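PDB 5MUA: ricin B-related lectin from Polyporus squamosus, which binds galactose through a ricin-type beta-trefoil lectin domain and carries a calcium-dependent papain-like protease domain, here blocked by the inhibitor E-64. Local coordinates for residues R63-G68 and E225-N230; F116-N121 and N139-W144; N251-R256 and T263-Q268. One frame throughout, in Å; residues are numbered along the deposited sequence.

In the fold
The three contacts sample both halves of this chimerolectin. Interaction 2 lies within the beta-trefoil lectin part, interaction 3 within the papain-like part, and interaction 1 joins the two. The centres of interactions 1 and 2 are about 25 Å apart, and those of interactions 1 and 3 are about 24 Å apart. Interactions 2 and 3 lie on opposite sides of the chain's centre, about 38 Å apart between centres. No two of the contacts touch. Interaction 3 comes nearest to the inhibitor, with the Pro267 side chain about 9 Å from bound E-64. In the lectin part, the Val117 side chain of interaction 2 is about 13 Å from bound galactose.

Interaction 1: R63-G68 and E225-N230; sequences RNAFAG and ENFKAN
This contact belongs to the interface between the lectin and protease-like parts of the chain. The turn after strand 59-64 meets the segment that leaves helix 208-226. Two backbone bonds join them. Ala229 N donates to Ala65 O at 3.1 Å, and Lys228 N donates to Phe66 O at 2.9 Å. Both are fairly straight, and both donors sit above the carbonyl plane of their acceptor.

Arg63 carries the side-chain part. Its CG is anti to the backbone N (chi1 -168°), and the chain runs extended to NE. This lays one face of the guanidinium against Ala229, whose CA is 3.6 Å from the plane, over its centre. Arg63 NE donates almost straight to Gly68 O at 2.8 Å, within the guanidinium plane. Arg63 NH2 adds a weak bond to the same oxygen. Arg63 NH1 donates to a water that also lies within hydrogen-bonding distance of Asn230 O. The group is held in its plane by its own turn and bridged to the other segment.

The turn is braced by an Asx motif. Asn64 OD1 accepts from Ala67 N at 2.9 Å, in the carbonyl plane and on a lone pair. Gly68 N bonds back to Asn64 O. Gly68 has positive phi and lies against Lys228 and Ala229.

On the lectin side, Ala65 also bonds to Leu48 through the backbone. Ala65 CB touches Phe227 CD1 at 3.8 Å, while Phe66 N lies at the edge of the Phe227 ring. The Phe66 side chain reaches Asn226 O with CD1. That oxygen is buried and has no hydrogen-bond partner. The Lys228 chain runs past Phe66 O and, bent at chi3, brings CE to 3.1 Å from Ala67 O; chi4 then turns the ammonium end away. Phe227 O accepts from Arg202 of the second subunit.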
loop_
_atom_site.group_PDB
_atom_site.type_symbol
_atom_site.label_atom_id
_atom_site.label_comp_id
_atom_site.label_asym_id
_atom_site.label_seq_id
_atom_site.Cartn_x
_atom_site.Cartn_y
_atom_site.Cartn_z
ATOM N N ARG B 63 -16.520 -22.959 4.553
ATOM C CA ARG B 63 -16.693 -22.030 3.416
ATOM C C ARG B 63 -15.531 -22.067 2.472
ATOM O O ARG B 63 -14.386 -22.059 2.916
ATOM C CB ARG B 63 -16.869 -20.610 3.990
ATOM C CG ARG B 63 -17.343 -19.596 3.001
ATOM C CD ARG B 63 -17.431 -18.187 3.584
ATOM N NE ARG B 63 -18.168 -17.391 2.636
ATOM C CZ ARG B 63 -18.445 -16.105 2.792
ATOM N NH1 ARG B 63 -17.980 -15.425 3.842
ATOM N NH2 ARG B 63 -19.182 -15.522 1.888
ATOM N N ASN B 64 -15.803 -22.052 1.184
ATOM C CA ASN B 64 -14.740 -22.033 0.183
ATOM C C ASN B 64 -14.171 -20.601 0.149
ATOM O O ASN B 64 -14.902 -19.664 -0.082
ATOM C CB ASN B 64 -15.265 -22.490 -1.171
ATOM C CG ASN B 64 -14.164 -22.760 -2.139
ATOM O OD1 ASN B 64 -13.886 -21.947 -2.993
ATOM N ND2 ASN B 64 -13.521 -23.922 -2.019
ATOM N N ALA B 65 -12.906 -20.409 0.503
ATOM C CA ALA B 65 -12.367 -19.027 0.639
ATOM C C ALA B 65 -12.474 -18.364 -0.744
ATOM O O ALA B 65 -12.797 -17.163 -0.819
ATOM C CB ALA B 65 -10.919 -19.022 1.123
ATOM N N PHE B 66 -12.153 -19.119 -1.803
ATOM C CA PHE B 66 -12.121 -18.591 -3.152
ATOM C C PHE B 66 -13.521 -18.203 -3.622
ATOM O O PHE B 66 -13.781 -17.060 -3.915
ATOM C CB PHE B 66 -11.445 -19.586 -4.106
ATOM C CG PHE B 66 -11.400 -19.145 -5.557
ATOM C CD1 PHE B 66 -10.488 -18.188 -5.974
ATOM C CD2 PHE B 66 -12.308 -19.653 -6.492
ATOM C CE1 PHE B 66 -10.473 -17.772 -7.302
ATOM C CE2 PHE B 66 -12.315 -19.235 -7.826
ATOM C CZ PHE B 66 -11.364 -18.304 -8.227
ATOM N N ALA B 67 -14.444 -19.184 -3.668
ATOM C CA ALA B 67 -15.748 -19.015 -4.300
ATOM C C ALA B 67 -16.774 -18.359 -3.389
ATOM O O ALA B 67 -17.789 -17.845 -3.882
ATOM C CB ALA B 67 -16.297 -20.345 -4.820
ATOM N N GLY B 68 -16.519 -18.336 -2.107
ATOM C CA GLY B 68 -17.447 -17.801 -1.107
ATOM C C GLY B 68 -18.585 -18.726 -0.716
ATOM O O GLY B 68 -19.278 -18.465 0.289
ATOM N N GLU B 225 -9.408 -9.422 -4.634
ATOM C CA GLU B 225 -9.814 -9.781 -6.001
ATOM C C GLU B 225 -9.924 -11.301 -6.196
ATOM O O GLU B 225 -10.595 -11.749 -7.099
ATOM C CB GLU B 225 -8.871 -9.145 -6.990
ATOM C CG GLU B 225 -9.096 -7.624 -7.007
ATOM C CD GLU B 225 -8.095 -6.834 -7.850
ATOM O OE1 GLU B 225 -7.296 -7.468 -8.582
ATOM O OE2 GLU B 225 -8.084 -5.544 -7.709
ATOM N N ASN B 226 -9.307 -12.090 -5.330
ATOM C CA ASN B 226 -9.380 -13.541 -5.521
ATOM C C ASN B 226 -10.157 -14.300 -4.481
ATOM O O ASN B 226 -10.366 -15.501 -4.686
ATOM C CB ASN B 226 -7.986 -14.074 -5.523
ATOM C CG ASN B 226 -7.285 -13.846 -6.821
ATOM O OD1 ASN B 226 -7.480 -14.634 -7.732
ATOM N ND2 ASN B 226 -6.418 -12.828 -6.899
ATOM N N PHE B 227 -10.561 -13.685 -3.378
ATOM C CA PHE B 227 -11.321 -14.415 -2.359
ATOM C C PHE B 227 -12.679 -13.790 -2.142
ATOM O O PHE B 227 -12.775 -12.617 -1.779
ATOM C CB PHE B 227 -10.567 -14.519 -1.065
ATOM C CG PHE B 227 -9.266 -15.265 -1.207
ATOM C CD1 PHE B 227 -9.243 -16.628 -1.272
ATOM C CD2 PHE B 227 -8.070 -14.618 -1.277
ATOM C CE1 PHE B 227 -8.048 -17.310 -1.379
ATOM C CE2 PHE B 227 -6.856 -15.299 -1.417
ATOM C CZ PHE B 227 -6.866 -16.644 -1.479
ATOM N N LYS B 228 -13.718 -14.550 -2.422
ATOM C CA LYS B 228 -15.109 -14.057 -2.235
ATOM C C LYS B 228 -15.603 -14.197 -0.816
ATOM O O LYS B 228 -16.559 -13.536 -0.377
ATOM C CB LYS B 228 -16.055 -14.657 -3.261
ATOM C CG LYS B 228 -15.712 -14.251 -4.705
ATOM C CD LYS B 228 -16.295 -15.169 -5.785
ATOM C CE LYS B 228 -17.829 -15.335 -5.715
ATOM N NZ LYS B 228 -18.636 -14.218 -6.293
ATOM N N ALA B 229 -14.950 -15.047 -0.038
ATOM C CA ALA B 229 -15.257 -15.115 1.423
ATOM C C ALA B 229 -14.698 -13.873 2.097
ATOM O O ALA B 229 -13.778 -13.256 1.576
ATOM C CB ALA B 229 -14.606 -16.384 2.018
ATOM N N ASN B 230 -15.284 -13.484 3.199
ATOM C CA ASN B 230 -14.702 -12.512 4.091
ATOM C C ASN B 230 -14.189 -13.168 5.398
ATOM O O ASN B 230 -14.160 -14.413 5.495
ATOM C CB ASN B 230 -15.786 -11.470 4.322
ATOM C CG ASN B 230 -16.871 -11.978 5.159
ATOM O OD1 ASN B 230 -16.866 -13.157 5.557
ATOM N ND2 ASN B 230 -17.816 -11.078 5.536
HETATM O O HOH W 1 -16.437 -16.043 6.056
#

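Interaction 2: F116-N121 and N139-W144; sequences FVTLLN and NTSQNW
One carbonyl, Val117 O, meets both an indole N-H and a water. Trp144 NE1 donates to Val117 O at 3.0 Å. The oxygen lies in the indole plane, but the N-H comes from above the carbonyl plane, 54° out of it. Water 2 sits within hydrogen-bonding distance of both Val117 O and Gln142 O, and so bridges strand 116-120 and the type I turn 140-143. Leu119 N closes the backbone link with a nearly straight bond (175°) to Ser141 O.

Gln142 CG is anti to the carbonyl carbon, and the chain runs extended beside Thr118. Gln142 NE2 donates to Thr118 OG1 at 3.0 Å, and it also bonds Gln134 O. Thr118 OG1 donates to Phe116 O at 2.7 Å. The Gln142 side chain crosses that of Phe116 at about a right angle, with CD against Phe116 CB. Gln142 OE1 accepts from Ile136 N and Lys107. Val117 CG1 packs on Trp144 CZ2 at 3.8 Å.

An Asx turn, Ser141 N to Asn139 OD1, leads into the type I turn; Ser141 OG donates to the same oxygen. In this beta-trefoil lectin domain, the buried Gln142 amide is gripped at both ends, which fixes its rotation and the sense of the Thr118 hydroxyl bond.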
loop_
_atom_site.group_PDB
_atom_site.type_symbol
_atom_site.label_atom_id
_atom_site.label_comp_id
_atom_site.label_asym_id
_atom_site.label_seq_id
_atom_site.Cartn_x
_atom_site.Cartn_y
_atom_site.Cartn_z
ATOM N N PHE B 116 -22.109 -38.354 6.950
ATOM C CA PHE B 116 -20.707 -37.909 6.936
ATOM C C PHE B 116 -20.226 -37.587 5.548
ATOM O O PHE B 116 -20.599 -38.240 4.567
ATOM C CB PHE B 116 -19.800 -38.991 7.528
ATOM C CG PHE B 116 -20.075 -39.272 8.967
ATOM C CD1 PHE B 116 -19.498 -38.539 9.942
ATOM C CD2 PHE B 116 -20.955 -40.288 9.335
ATOM C CE1 PHE B 116 -19.754 -38.786 11.297
ATOM C CE2 PHE B 116 -21.230 -40.533 10.692
ATOM C CZ PHE B 116 -20.599 -39.807 11.665
ATOM N N VAL B 117 -19.339 -36.599 5.460
ATOM C CA VAL B 117 -18.693 -36.328 4.200
ATOM C C VAL B 117 -17.807 -37.559 3.844
ATOM O O VAL B 117 -16.949 -37.971 4.661
ATOM C CB VAL B 117 -17.754 -35.089 4.322
ATOM C CG1 VAL B 117 -16.970 -34.844 3.043
ATOM C CG2 VAL B 117 -18.506 -33.854 4.727
ATOM N N THR B 118 -17.978 -38.060 2.637
ATOM C CA THR B 118 -17.469 -39.347 2.224
ATOM C C THR B 118 -16.863 -39.279 0.866
ATOM O O THR B 118 -17.415 -38.701 -0.003
ATOM C CB THR B 118 -18.624 -40.374 2.244
ATOM O OG1 THR B 118 -19.280 -40.351 3.542
ATOM C CG2 THR B 118 -18.162 -41.765 1.859
ATOM N N LEU B 119 -15.680 -39.862 0.684
ATOM C CA LEU B 119 -15.053 -39.982 -0.643
ATOM C C LEU B 119 -15.565 -41.282 -1.253
ATOM O O LEU B 119 -15.323 -42.341 -0.705
ATOM C CB LEU B 119 -13.531 -40.008 -0.499
ATOM C CG LEU B 119 -12.785 -40.184 -1.811
ATOM C CD1 LEU B 119 -13.217 -39.178 -2.835
ATOM C CD2 LEU B 119 -11.296 -40.022 -1.585
ATOM N N LEU B 120 -16.396 -41.193 -2.253
ATOM C CA LEU B 120 -17.047 -42.395 -2.879
ATOM C C LEU B 120 -16.351 -42.762 -4.223
ATOM O O LEU B 120 -16.133 -41.891 -5.087
ATOM C CB LEU B 120 -18.502 -42.057 -3.140
ATOM C CG LEU B 120 -19.434 -43.051 -3.813
ATOM C CD1 LEU B 120 -19.588 -44.247 -2.903
ATOM C CD2 LEU B 120 -20.768 -42.415 -4.201
ATOM N N ASN B 121 -15.992 -44.033 -4.395
ATOM C CA ASN B 121 -15.366 -44.560 -5.644
ATOM C C ASN B 121 -13.988 -43.989 -5.955
ATOM O O ASN B 121 -13.226 -43.777 -5.000
ATOM C CB ASN B 121 -16.260 -44.392 -6.880
ATOM C CG ASN B 121 -17.600 -45.093 -6.726
ATOM O OD1 ASN B 121 -17.670 -46.236 -6.248
ATOM N ND2 ASN B 121 -18.698 -44.405 -7.144
ATOM N N ASN B 139 -14.283 -49.121 5.870
ATOM C CA ASN B 139 -13.198 -48.428 5.226
ATOM C C ASN B 139 -13.004 -47.040 5.836
ATOM O O ASN B 139 -13.784 -46.641 6.720
ATOM C CB ASN B 139 -13.378 -48.429 3.690
ATOM C CG ASN B 139 -14.524 -47.513 3.202
ATOM O OD1 ASN B 139 -14.696 -46.398 3.675
ATOM N ND2 ASN B 139 -15.253 -47.978 2.216
ATOM N N THR B 140 -11.987 -46.324 5.349
ATOM C CA THR B 140 -11.632 -45.041 5.906
ATOM C C THR B 140 -12.086 -43.860 5.039
ATOM O O THR B 140 -11.545 -42.780 5.189
ATOM C CB THR B 140 -10.153 -44.943 6.246
ATOM O OG1 THR B 140 -9.396 -45.143 5.081
ATOM C CG2 THR B 140 -9.777 -45.911 7.304
ATOM N N SER B 141 -13.051 -44.084 4.160
ATOM C CA SER B 141 -13.481 -43.082 3.195
ATOM C C SER B 141 -14.099 -41.846 3.846
ATOM O O SER B 141 -14.237 -40.817 3.176
ATOM C CB SER B 141 -14.462 -43.699 2.173
ATOM O OG SER B 141 -15.709 -44.064 2.819
ATOM N N GLN B 142 -14.501 -41.933 5.104
ATOM C CA GLN B 142 -15.027 -40.791 5.818
ATOM C C GLN B 142 -14.007 -40.087 6.712
ATOM O O GLN B 142 -14.374 -39.211 7.530
ATOM C CB GLN B 142 -16.253 -41.179 6.639
ATOM C CG GLN B 142 -17.260 -41.933 5.812
ATOM C CD GLN B 142 -18.528 -42.300 6.520
ATOM O OE1 GLN B 142 -18.528 -42.699 7.675
ATOM N NE2 GLN B 142 -19.615 -42.240 5.783
ATOM N N ASN B 143 -12.717 -40.438 6.544
ATOM C CA ASN B 143 -11.705 -39.889 7.430
ATOM C C ASN B 143 -10.936 -38.862 6.596
ATOM O O ASN B 143 -10.578 -39.118 5.426
ATOM C CB ASN B 143 -10.745 -40.962 7.884
ATOM C CG ASN B 143 -11.396 -41.962 8.823
ATOM O OD1 ASN B 143 -12.520 -41.760 9.299
ATOM N ND2 ASN B 143 -10.671 -43.037 9.110
ATOM N N TRP B 144 -10.644 -37.766 7.249
ATOM C CA TRP B 144 -10.026 -36.571 6.569
ATOM C C TRP B 144 -8.927 -36.069 7.509
ATOM O O TRP B 144 -9.037 -36.191 8.729
ATOM C CB TRP B 144 -11.104 -35.476 6.374
ATOM C CG TRP B 144 -12.218 -35.950 5.527
ATOM C CD1 TRP B 144 -13.352 -36.537 5.978
ATOM C CD2 TRP B 144 -12.279 -35.995 4.110
ATOM N NE1 TRP B 144 -14.132 -36.946 4.912
ATOM C CE2 TRP B 144 -13.482 -36.635 3.761
ATOM C CE3 TRP B 144 -11.406 -35.606 3.077
ATOM C CZ2 TRP B 144 -13.848 -36.848 2.451
ATOM C CZ3 TRP B 144 -11.765 -35.808 1.801
ATOM C CH2 TRP B 144 -12.974 -36.437 1.468
HETATM O O HOH W 2 -16.474 -37.558 7.484
#

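Interaction 3: N251-R256 and T263-Q268; sequences NWFVER and TFFEPQ
Phe253 CG stands anti to its carbonyl carbon (chi1 -64°), whereas Phe265 CG stands anti to its backbone N (chi1 -177°). These torsions send the two side chains out alongside each other, in the same direction, on one face of the sheet. The edge of Phe253 turns toward the face of Phe265 in an offset edge-to-face pair, with planes at 77°. Phe253 CE2 also touches Phe265 CB at 3.6 Å. Phe215 stacks on Phe265, and Ile187 of helix 184-194 packs against both rings.

The backbones form the antiparallel hairpin of strands 246-255 and 261-266, part of the papain-like half. Asn251 pairs with Phe265 and Phe253 with Thr263, both hydrogen-bonded pairs. Asn251 N donates to Phe265 O at 2.9 Å, and Thr263 N donates to Phe253 O at 2.8 Å. Between them, Trp252 and Phe264 form a non-hydrogen-bonded pair on the other face, where Trp252 CB meets Phe264 CD1 at 3.9 Å.

Glu255 bends at chi2 to bring its carboxylate to Thr263. Thr263 OG1 donates to Glu255 OE2 at 2.7 Å, on the anti lone pair. The same oxygen takes a salt bridge from Arg184, which probably helps keep it ionised. Asn251 OD1 lies 3.2 Å from Pro267 CG and is buried with no hydrogen-bond partner. Asn251 ND2, by contrast, donates to Gly237 O and Ala212 O.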
loop_
_atom_site.group_PDB
_atom_site.type_symbol
_atom_site.label_atom_id
_atom_site.label_comp_id
_atom_site.label_asym_id
_atom_site.label_seq_id
_atom_site.Cartn_x
_atom_site.Cartn_y
_atom_site.Cartn_z
ATOM N N ASN B 251 9.613 -6.273 3.258
ATOM C CA ASN B 251 8.407 -6.999 3.660
ATOM C C ASN B 251 8.782 -8.302 4.406
ATOM O O ASN B 251 9.932 -8.720 4.438
ATOM C CB ASN B 251 7.557 -7.309 2.435
ATOM C CG ASN B 251 7.074 -6.045 1.720
ATOM O OD1 ASN B 251 7.551 -5.692 0.645
ATOM N ND2 ASN B 251 6.126 -5.381 2.325
ATOM N N TRP B 252 7.771 -8.951 4.988
ATOM C CA TRP B 252 8.010 -10.126 5.772
ATOM C C TRP B 252 6.760 -10.980 5.877
ATOM O O TRP B 252 5.622 -10.485 5.733
ATOM C CB TRP B 252 8.518 -9.826 7.135
ATOM C CG TRP B 252 7.578 -9.017 8.030
ATOM C CD1 TRP B 252 7.515 -7.644 8.117
ATOM C CD2 TRP B 252 6.640 -9.521 8.989
ATOM N NE1 TRP B 252 6.555 -7.280 9.065
ATOM C CE2 TRP B 252 6.043 -8.418 9.631
ATOM C CE3 TRP B 252 6.233 -10.815 9.359
ATOM C CZ2 TRP B 252 5.033 -8.562 10.555
ATOM C CZ3 TRP B 252 5.268 -10.945 10.324
ATOM C CH2 TRP B 252 4.692 -9.837 10.925
ATOM N N PHE B 253 7.008 -12.240 6.191
ATOM C CA PHE B 253 6.006 -13.264 6.157
ATOM C C PHE B 253 6.359 -14.332 7.195
ATOM O O PHE B 253 7.490 -14.363 7.771
ATOM C CB PHE B 253 6.029 -13.946 4.767
ATOM C CG PHE B 253 5.660 -13.034 3.626
ATOM C CD1 PHE B 253 4.322 -12.743 3.360
ATOM C CD2 PHE B 253 6.614 -12.490 2.829
ATOM C CE1 PHE B 253 3.969 -11.826 2.359
ATOM C CE2 PHE B 253 6.282 -11.617 1.791
ATOM C CZ PHE B 253 4.957 -11.297 1.554
ATOM N N VAL B 254 5.414 -15.248 7.381
ATOM C CA VAL B 254 5.737 -16.503 8.083
ATOM C C VAL B 254 5.572 -17.595 7.103
ATOM O O VAL B 254 4.929 -17.456 6.084
ATOM C CB VAL B 254 4.969 -16.737 9.415
ATOM C CG1 VAL B 254 5.127 -15.573 10.361
ATOM C CG2 VAL B 254 3.499 -16.972 9.214
ATOM N N GLU B 255 6.217 -18.719 7.401
ATOM C CA GLU B 255 6.352 -19.812 6.464
ATOM C C GLU B 255 5.240 -20.810 6.743
ATOM O O GLU B 255 4.986 -21.143 7.881
ATOM C CB GLU B 255 7.711 -20.542 6.706
ATOM C CG GLU B 255 8.958 -19.782 6.246
ATOM C CD GLU B 255 9.020 -19.715 4.747
ATOM O OE1 GLU B 255 8.608 -20.668 4.065
ATOM O OE2 GLU B 255 9.511 -18.742 4.237
ATOM N N ARG B 256 4.646 -21.338 5.688
ATOM C CA ARG B 256 3.760 -22.479 5.858
ATOM C C ARG B 256 4.310 -23.705 6.502
ATOM O O ARG B 256 3.616 -24.326 7.297
ATOM C CB ARG B 256 3.104 -22.855 4.573
ATOM C CG ARG B 256 1.683 -22.360 4.680
ATOM C CD ARG B 256 1.005 -22.819 3.513
ATOM N NE ARG B 256 0.027 -21.881 3.048
ATOM C CZ ARG B 256 -0.721 -22.173 2.011
ATOM N NH1 ARG B 256 -0.601 -23.414 1.479
ATOM N NH2 ARG B 256 -1.620 -21.297 1.591
ATOM N N THR B 263 10.276 -14.819 7.615
ATOM C CA THR B 263 11.082 -14.759 6.414
ATOM C C THR B 263 10.938 -13.330 5.866
ATOM O O THR B 263 9.894 -12.732 6.010
ATOM C CB THR B 263 10.593 -15.759 5.394
ATOM O OG1 THR B 263 10.794 -17.061 5.950
ATOM C CG2 THR B 263 11.465 -15.749 4.143
ATOM N N PHE B 264 11.999 -12.820 5.241
ATOM C CA PHE B 264 12.004 -11.449 4.732
ATOM C C PHE B 264 12.004 -11.482 3.223
ATOM O O PHE B 264 12.447 -12.452 2.540
ATOM C CB PHE B 264 13.136 -10.664 5.372
ATOM C CG PHE B 264 13.156 -10.771 6.834
ATOM C CD1 PHE B 264 12.391 -9.915 7.623
ATOM C CD2 PHE B 264 13.874 -11.792 7.459
ATOM C CE1 PHE B 264 12.387 -10.028 9.000
ATOM C CE2 PHE B 264 13.840 -11.952 8.849
ATOM C CZ PHE B 264 13.107 -11.071 9.627
ATOM N N PHE B 265 11.424 -10.418 2.665
ATOM C CA PHE B 265 11.152 -10.313 1.277
ATOM C C PHE B 265 11.549 -8.907 0.783
ATOM O O PHE B 265 11.217 -7.892 1.414
ATOM C CB PHE B 265 9.679 -10.604 0.994
ATOM C CG PHE B 265 9.317 -10.586 -0.489
ATOM C CD1 PHE B 265 9.609 -11.679 -1.303
ATOM C CD2 PHE B 265 8.695 -9.491 -1.072
ATOM C CE1 PHE B 265 9.252 -11.693 -2.642
ATOM C CE2 PHE B 265 8.352 -9.483 -2.426
ATOM C CZ PHE B 265 8.625 -10.572 -3.216
ATOM N N GLU B 266 12.330 -8.877 -0.291
ATOM C CA GLU B 266 12.800 -7.630 -0.886
ATOM C C GLU B 266 11.899 -7.256 -2.062
ATOM O O GLU B 266 12.020 -7.839 -3.136
ATOM C CB GLU B 266 14.257 -7.756 -1.323
ATOM C CG GLU B 266 14.766 -6.573 -2.125
ATOM C CD GLU B 266 14.480 -5.300 -1.347
ATOM O OE1 GLU B 266 13.647 -4.553 -1.795
ATOM O OE2 GLU B 266 15.111 -5.128 -0.310
ATOM N N PRO B 267 10.995 -6.244 -1.913
ATOM C CA PRO B 267 10.043 -5.989 -2.976
ATOM C C PRO B 267 10.642 -5.275 -4.230
ATOM O O PRO B 267 9.963 -5.191 -5.229
ATOM C CB PRO B 267 9.000 -5.055 -2.295
ATOM C CG PRO B 267 9.783 -4.370 -1.255
ATOM C CD PRO B 267 10.660 -5.471 -0.701
ATOM N N GLN B 268 11.892 -4.835 -4.180
ATOM C CA GLN B 268 12.568 -4.346 -5.380
ATOM C C GLN B 268 12.960 -5.447 -6.329
ATOM O O GLN B 268 12.942 -5.174 -7.526
ATOM C CB GLN B 268 13.846 -3.605 -5.069
ATOM C CG GLN B 268 13.521 -2.322 -4.349
ATOM C CD GLN B 268 14.753 -1.543 -4.066
ATOM O OE1 GLN B 268 15.620 -1.369 -4.942
ATOM N NE2 GLN B 268 14.852 -1.064 -2.874
#